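Local coordinates for ornithine aminotransferase (Plasmodium falciparum, PDB 3LG0), which catalyses the pyridoxal phosphate-dependent transfer of the delta-amino group of ornithine to 2-oxoglutarate, giving L-glutamate and its 5-semialdehyde, at the interface of chains A and B. Numbering follows the deposited sequence. Chains: chain A/B, Ornithine aminotransferase.

Contact 1: the interface of chains A and B. Residues chain A 110-111, 114, 270; chain B 110-111, 114.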
ATOM      1  N   ASN A 110      -1.799  -0.488   4.993  1.00 23.08           N
ATOM      2  CA  ASN A 110      -0.490  -0.569   4.366  1.00 25.17           C
ATOM      3  C   ASN A 110       0.245   0.772   4.294  1.00 26.37           C
ATOM      4  O   ASN A 110       1.395   0.880   4.720  1.00 23.02           O
ATOM      5  CB  ASN A 110      -0.614  -1.172   2.979  1.00 23.72           C
ATOM      6  CG  ASN A 110      -1.493  -2.408   2.959  1.00 23.26           C
ATOM      7  OD1 ASN A 110      -1.155  -3.436   3.540  1.00 22.39           O
ATOM      8  ND2 ASN A 110      -2.605  -2.320   2.259  1.00 20.53           N
ATOM      9  N   THR A 111      -0.410   1.797   3.766  1.00 21.33           N
ATOM     10  CA  THR A 111       0.315   3.031   3.451  1.00 18.13           C
ATOM     11  C   THR A 111      -0.172   4.245   4.231  1.00 15.43           C
ATOM     12  O   THR A 111      -1.261   4.238   4.778  1.00 16.98           O
ATOM     13  CB  THR A 111       0.235   3.350   1.950  1.00 25.64           C
ATOM     14  OG1 THR A 111      -1.119   3.671   1.605  1.00 25.35           O
ATOM     15  CG2 THR A 111       0.706   2.155   1.120  1.00 19.39           C
ATOM     16  N   GLU A 114      -3.341   5.455   2.557  1.00 24.81           N
ATOM     17  CA  GLU A 114      -4.496   4.694   3.044  1.00 23.51           C
ATOM     18  C   GLU A 114      -4.960   5.196   4.407  1.00 23.61           C
ATOM     19  O   GLU A 114      -6.152   5.276   4.669  1.00 28.63           O
ATOM     20  CB  GLU A 114      -4.187   3.202   3.133  1.00 20.75           C
ATOM     21  CG  GLU A 114      -4.303   2.466   1.807  1.00 34.85           C
ATOM     22  CD  GLU A 114      -3.784   1.047   1.874  1.00 28.40           C
ATOM     23  OE1 GLU A 114      -3.309   0.642   2.953  1.00 29.50           O
ATOM     24  OE2 GLU A 114      -3.852   0.341   0.846  1.00 31.29           O
ATOM     25  N   PRO A 270       5.390  -2.240   4.234  1.00 20.82           N
ATOM     26  CA  PRO A 270       4.472  -1.085   4.315  1.00 19.07           C
ATOM     27  C   PRO A 270       3.368  -1.283   5.378  1.00 18.53           C
ATOM     28  O   PRO A 270       2.478  -2.155   5.274  1.00 19.71           O
ATOM     29  CB  PRO A 270       3.860  -1.015   2.905  1.00 23.29           C
ATOM     30  CG  PRO A 270       4.711  -1.900   2.050  1.00 21.08           C
ATOM     31  CD  PRO A 270       5.222  -2.974   2.975  1.00 20.67           C
TER
ATOM     32  N   ASN B 110       2.635  -0.330  -4.644  1.00 23.64           N
ATOM     33  CA  ASN B 110       2.341  -1.237  -3.543  1.00 23.02           C
ATOM     34  C   ASN B 110       1.037  -2.009  -3.716  1.00 26.34           C
ATOM     35  O   ASN B 110       1.030  -3.223  -3.616  1.00 25.87           O
ATOM     36  CB  ASN B 110       2.309  -0.460  -2.226  1.00 22.46           C
ATOM     37  CG  ASN B 110       3.528   0.432  -2.041  1.00 22.78           C
ATOM     38  OD1 ASN B 110       4.651  -0.040  -1.981  1.00 25.45           O
ATOM     39  ND2 ASN B 110       3.300   1.729  -1.936  1.00 24.71           N
ATOM     40  N   THR B 111      -0.068  -1.309  -3.976  1.00 24.82           N
ATOM     41  CA  THR B 111      -1.395  -1.943  -3.945  1.00 17.81           C
ATOM     42  C   THR B 111      -2.152  -1.926  -5.283  1.00 17.43           C
ATOM     43  O   THR B 111      -1.852  -1.143  -6.186  1.00 17.86           O
ATOM     44  CB  THR B 111      -2.305  -1.283  -2.881  1.00 27.68           C
ATOM     45  OG1 THR B 111      -2.589   0.058  -3.282  1.00 25.10           O
ATOM     46  CG2 THR B 111      -1.616  -1.252  -1.519  1.00 20.91           C
ATOM     47  N   GLU B 114      -3.658   1.528  -5.693  1.00 27.31           N
ATOM     48  CA  GLU B 114      -2.664   2.439  -6.251  1.00 25.50           C
ATOM     49  C   GLU B 114      -2.502   2.250  -7.760  1.00 27.25           C
ATOM     50  O   GLU B 114      -2.357   3.230  -8.496  1.00 28.57           O
ATOM     51  CB  GLU B 114      -1.295   2.263  -5.577  1.00 22.39           C
ATOM     52  CG  GLU B 114      -1.163   2.960  -4.247  1.00 31.73           C
ATOM     53  CD  GLU B 114       0.119   2.589  -3.508  1.00 29.70           C
ATOM     54  OE1 GLU B 114       0.903   1.771  -4.028  1.00 31.43           O
ATOM     55  OE2 GLU B 114       0.352   3.119  -2.408  1.00 30.91           O
TER
HETATM   56  O   HOH W   1      -3.703   1.650  -1.357  1.00 23.89           O
HETATM   57  O   HOH W   2      -1.795   3.788  -0.880  1.00 27.36           O
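The methyl CG2 of B:Thr111 approaches the carboxylate of A:Glu114 tip to tip, 3.6 Å from OE2 and from above the carboxylate plane (37° out of it). The ND2 end of the A:Asn110 carboxamide meets the same methyl at 4.0 Å, and the twin set repeats this with the chains exchanged. Within each chain the two flat groups are joined. In chain B the carboxamide nitrogen ND2 of B:Asn110 donates to the syn lone pair of B:Glu114 OE2 at 3.3 Å, in the amide's own plane and nearly straight (170° at H); in chain A the equivalent bond is weak. The other carboxylate oxygen takes two backbone N-H groups: A:Asn110 N reaches A:Glu114 OE1 at 2.8 Å, almost in line with the C-O bond, whereas A:Thr111 N comes from above the carboxylate plane. Engagement of both oxygens should restrain rotation of the carboxylate. The extended glutamate chain carries its head back to the loop before its own helix.

A:Thr111 sets OG1 between its backbone N and carbonyl carbon (chi1 67°), where the hydroxyl accepts from A:Glu114 N at 3.0 Å and caps the first turn of the helix, while CG2 is turned to the partner. Direct contact is methyl to carboxylate oxygen or to carboxamide nitrogen, and two waters make the polar link. Water 1 joins A:Glu114 OE2 (2.6 Å) to B:Thr111 OG1, and water 2 joins A:Thr111 OG1 to B:Glu114 OE2. Water 1 O and water 2 O lie 2.9 Å apart. This bridge may ease repulsion between A:Glu114 OE2 and B:Glu114 OE2, which are 6.0 Å apart. In each subunit the site spans the turn after strand 105-109 and the first turn of helix 112-129, brought against its copy at the dimer interface.

Contact 2: the interface of chains A and B. Residues chain A 78, 80-82, 85-87; chain B 30, 32, 54, 62, 374.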
ATOM      1  N   LEU A  78       3.301 -18.033   8.077  1.00 38.02           N
ATOM      2  CA  LEU A  78       2.183 -17.538   7.266  1.00 33.79           C
ATOM      3  C   LEU A  78       2.419 -16.070   6.954  1.00 28.54           C
ATOM      4  O   LEU A  78       2.643 -15.284   7.867  1.00 33.57           O
ATOM      5  CB  LEU A  78       0.874 -17.685   8.042  1.00 32.02           C
ATOM      6  CG  LEU A  78      -0.428 -17.301   7.354  1.00 28.30           C
ATOM      7  CD1 LEU A  78      -0.762 -18.312   6.324  1.00 27.49           C
ATOM      8  CD2 LEU A  78      -1.550 -17.200   8.376  1.00 30.01           C
ATOM      9  N   ILE A  80       0.338 -14.322   4.410  1.00 28.66           N
ATOM     10  CA  ILE A  80      -0.947 -13.721   4.103  1.00 27.90           C
ATOM     11  C   ILE A  80      -2.077 -14.729   3.983  1.00 32.57           C
ATOM     12  O   ILE A  80      -1.963 -15.757   3.327  1.00 33.70           O
ATOM     13  CB  ILE A  80      -0.907 -12.862   2.816  1.00 26.37           C
ATOM     14  CG1 ILE A  80      -2.166 -12.011   2.692  1.00 28.70           C
ATOM     15  CG2 ILE A  80      -0.796 -13.730   1.573  1.00 25.91           C
ATOM     16  CD1 ILE A  80      -2.107 -11.076   1.496  1.00 33.32           C
ATOM     17  N   CYS A  81      -3.151 -14.431   4.682  1.00 29.11           N
ATOM     18  CA  CYS A  81      -4.466 -14.903   4.329  1.00 34.06           C
ATOM     19  C   CYS A  81      -5.155 -13.555   4.245  1.00 43.20           C
ATOM     20  O   CYS A  81      -4.629 -12.542   4.743  1.00 57.50           O
ATOM     21  CB  CYS A  81      -5.043 -15.766   5.437  1.00 26.55           C
ATOM     22  SG  CYS A  81      -5.307 -14.874   6.986  1.00 32.75           S
ATOM     23  N   SER A  82      -6.302 -13.495   3.608  1.00 38.23           N
ATOM     24  CA  SER A  82      -6.940 -12.196   3.422  1.00 29.79           C
ATOM     25  C   SER A  82      -7.715 -11.824   4.674  1.00 29.64           C
ATOM     26  O   SER A  82      -7.653 -12.522   5.672  1.00 30.65           O
ATOM     27  CB  SER A  82      -7.941 -12.313   2.289  1.00 33.56           C
ATOM     28  OG  SER A  82      -8.878 -13.325   2.627  1.00 30.81           O
ATOM     29  N   PHE A  85     -10.550 -14.160   6.408  1.00 27.06           N
ATOM     30  CA  PHE A  85     -10.340 -15.045   7.555  1.00 25.60           C
ATOM     31  C   PHE A  85      -9.597 -14.298   8.652  1.00 29.75           C
ATOM     32  O   PHE A  85      -9.197 -13.146   8.462  1.00 28.54           O
ATOM     33  CB  PHE A  85      -9.547 -16.288   7.143  1.00 24.87           C
ATOM     34  CG  PHE A  85      -9.980 -16.874   5.832  1.00 26.88           C
ATOM     35  CD1 PHE A  85     -11.263 -17.345   5.671  1.00 30.51           C
ATOM     36  CD2 PHE A  85      -9.113 -16.948   4.767  1.00 24.87           C
ATOM     37  CE1 PHE A  85     -11.686 -17.870   4.462  1.00 31.06           C
ATOM     38  CE2 PHE A  85      -9.523 -17.490   3.562  1.00 30.58           C
ATOM     39  CZ  PHE A  85     -10.816 -17.948   3.410  1.00 29.49           C
ATOM     40  N   PHE A  86      -9.431 -14.952   9.800  1.00 27.76           N
ATOM     41  CA  PHE A  86      -8.644 -14.414  10.894  1.00 18.73           C
ATOM     42  C   PHE A  86      -7.249 -15.019  10.819  1.00 30.07           C
ATOM     43  O   PHE A  86      -7.075 -16.158  10.385  1.00 29.26           O
ATOM     44  CB  PHE A  86      -9.247 -14.808  12.235  1.00 26.51           C
ATOM     45  CG  PHE A  86     -10.509 -14.064  12.603  1.00 34.77           C
ATOM     46  CD1 PHE A  86     -10.439 -12.829  13.225  1.00 24.83           C
ATOM     47  CD2 PHE A  86     -11.760 -14.619  12.369  1.00 25.90           C
ATOM     48  CE1 PHE A  86     -11.584 -12.151  13.597  1.00 28.26           C
ATOM     49  CE2 PHE A  86     -12.925 -13.942  12.733  1.00 27.82           C
ATOM     50  CZ  PHE A  86     -12.834 -12.711  13.350  1.00 30.78           C
ATOM     51  N   SER A  87      -6.251 -14.267  11.255  1.00 28.81           N
ATOM     52  CA  SER A  87      -4.954 -14.860  11.517  1.00 26.71           C
ATOM     53  C   SER A  87      -4.682 -14.729  12.999  1.00 32.62           C
ATOM     54  O   SER A  87      -5.386 -13.997  13.688  1.00 34.21           O
ATOM     55  CB  SER A  87      -3.857 -14.161  10.715  1.00 29.37           C
ATOM     56  OG  SER A  87      -3.533 -12.919  11.314  1.00 34.52           O
TER
ATOM     57  N   VAL B  30     -12.668 -18.536  11.116  1.00 36.81           N
ATOM     58  CA  VAL B  30     -11.560 -19.477  11.204  1.00 33.50           C
ATOM     59  C   VAL B  30     -10.282 -18.694  11.486  1.00 37.64           C
ATOM     60  O   VAL B  30     -10.062 -17.646  10.902  1.00 39.31           O
ATOM     61  CB  VAL B  30     -11.435 -20.345   9.925  1.00 38.73           C
ATOM     62  CG1 VAL B  30     -11.059 -19.495   8.706  1.00 26.47           C
ATOM     63  CG2 VAL B  30     -10.439 -21.487  10.139  1.00 37.58           C
ATOM     64  N   LEU B  32      -6.325 -18.700  11.285  1.00 33.75           N
ATOM     65  CA  LEU B  32      -5.162 -19.370  10.699  1.00 30.14           C
ATOM     66  C   LEU B  32      -3.864 -18.959  11.381  1.00 37.70           C
ATOM     67  O   LEU B  32      -3.712 -17.813  11.806  1.00 39.38           O
ATOM     68  CB  LEU B  32      -5.081 -19.078   9.206  1.00 30.63           C
ATOM     69  CG  LEU B  32      -6.405 -19.290   8.470  1.00 31.94           C
ATOM     70  CD1 LEU B  32      -6.264 -19.015   6.988  1.00 25.32           C
ATOM     71  CD2 LEU B  32      -6.933 -20.704   8.700  1.00 29.38           C
ATOM     72  N   ALA B  54      -5.932 -15.827  -0.859  1.00 29.83           N
ATOM     73  CA  ALA B  54      -5.832 -14.398  -0.573  1.00 27.19           C
ATOM     74  C   ALA B  54      -5.997 -13.596  -1.857  1.00 37.21           C
ATOM     75  O   ALA B  54      -5.205 -12.695  -2.148  1.00 30.65           O
ATOM     76  CB  ALA B  54      -4.506 -14.071   0.105  1.00 28.68           C
ATOM     77  N   HIS B  62       1.080 -21.003  -0.387  1.00 28.73           N
ATOM     78  CA  HIS B  62       1.513 -20.319   0.819  1.00 31.03           C
ATOM     79  C   HIS B  62       2.967 -20.623   1.170  1.00 40.51           C
ATOM     80  O   HIS B  62       3.446 -21.747   0.992  1.00 40.10           O
ATOM     81  CB  HIS B  62       0.646 -20.709   2.025  1.00 21.99           C
ATOM     82  CG  HIS B  62      -0.675 -20.008   2.092  1.00 33.43           C
ATOM     83  ND1 HIS B  62      -1.842 -20.567   1.614  1.00 36.88           N
ATOM     84  CD2 HIS B  62      -1.020 -18.807   2.620  1.00 26.49           C
ATOM     85  CE1 HIS B  62      -2.848 -19.735   1.829  1.00 28.64           C
ATOM     86  NE2 HIS B  62      -2.376 -18.663   2.440  1.00 37.34           N
ATOM     87  N   ILE B 374     -11.884 -23.638   2.773  1.00 43.88           N
ATOM     88  CA  ILE B 374     -12.282 -22.272   3.111  1.00 29.61           C
ATOM     89  C   ILE B 374     -12.326 -21.358   1.904  1.00 32.65           C
ATOM     90  O   ILE B 374     -11.441 -21.378   1.040  1.00 36.23           O
ATOM     91  CB  ILE B 374     -11.406 -21.632   4.215  1.00 35.64           C
ATOM     92  CG1 ILE B 374      -9.937 -21.574   3.802  1.00 35.58           C
ATOM     93  CG2 ILE B 374     -11.555 -22.379   5.541  1.00 33.37           C
ATOM     94  CD1 ILE B 374      -9.081 -20.847   4.815  1.00 29.56           C
TER
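Backbone pairing ties A:Phe86 to the start of the partner's strand 31-36. Its N donates to B:Val30 O at 3.0 Å, and its O accepts from B:Leu32 N at 2.8 Å in a nearly straight bond (171° at H), although that donor stands above the carbonyl plane. The short strand 86-87 thereby joins strand 31-36 through a parallel bridge between A:Ser87 and B:Leu32. The ring of A:Phe86 presents its edge to B:Val30 O.

A further, weak polar contact has the imidazole of B:His62 pointing NE2 at the backbone O of A:Ile80, 3.1 Å away and in the ring plane, but the bond is strongly bent.

Apolar packing centres on A:Phe85. Its CG stands anti to the carbonyl carbon (chi1 -42°), which turns one face of the ring to B:Ile374, with B:Val30 on that same side, beyond the rim at CD1. The delta-methyl CD1 of B:Ile374 sits over this face, 3.7 Å from the ring centroid and offset toward the rim, in a CH-pi contact. B:Val30 runs alongside, its CG1 touching A:Phe85 CD1 at 3.7 Å. B:Leu32 continues this apolar surface, with CD1 against A:Cys81 CB.

Nearer B:His62, A:Leu78 swings CG anti to its backbone N (chi1 -177°), and its CD1 comes from above the ring plane onto the imidazole carbon CD2 of B:His62 at the rim, 3.7 Å away, the two side chains pointing the same way; its other branch, CD2, meets the CB of B:Leu32. The methyl CB of B:Ala54 fits against the branches of A:Ile80, at 4.0 Å from CG2, and also lies near the backbone N of A:Ser82.

Together the two-residue strand and the preceding loop dock on strand 31-36, strand 373-374, helix 53-56 and the loop carrying B:His62. The contact makes a short parallel pairing between subunits, flanked by apolar packing, and so helps hold the homodimer together.

Contact 1 and contact 2 belong to one two-fold interface, the centres of their C-alpha atoms lying about 19 Å apart, and have no residue in common. They illustrate two ways of joining identical subunits. Contact 1 brings the same elements of both chains face to face and relies on water for its polar link; contact 2 pairs different segments, using direct backbone bonds and side-chain packing, and recurs with the chains exchanged. Symmetry therefore places a copy of contact 2 in the other half of the interface as well, so that the homodimer is held at several separate places.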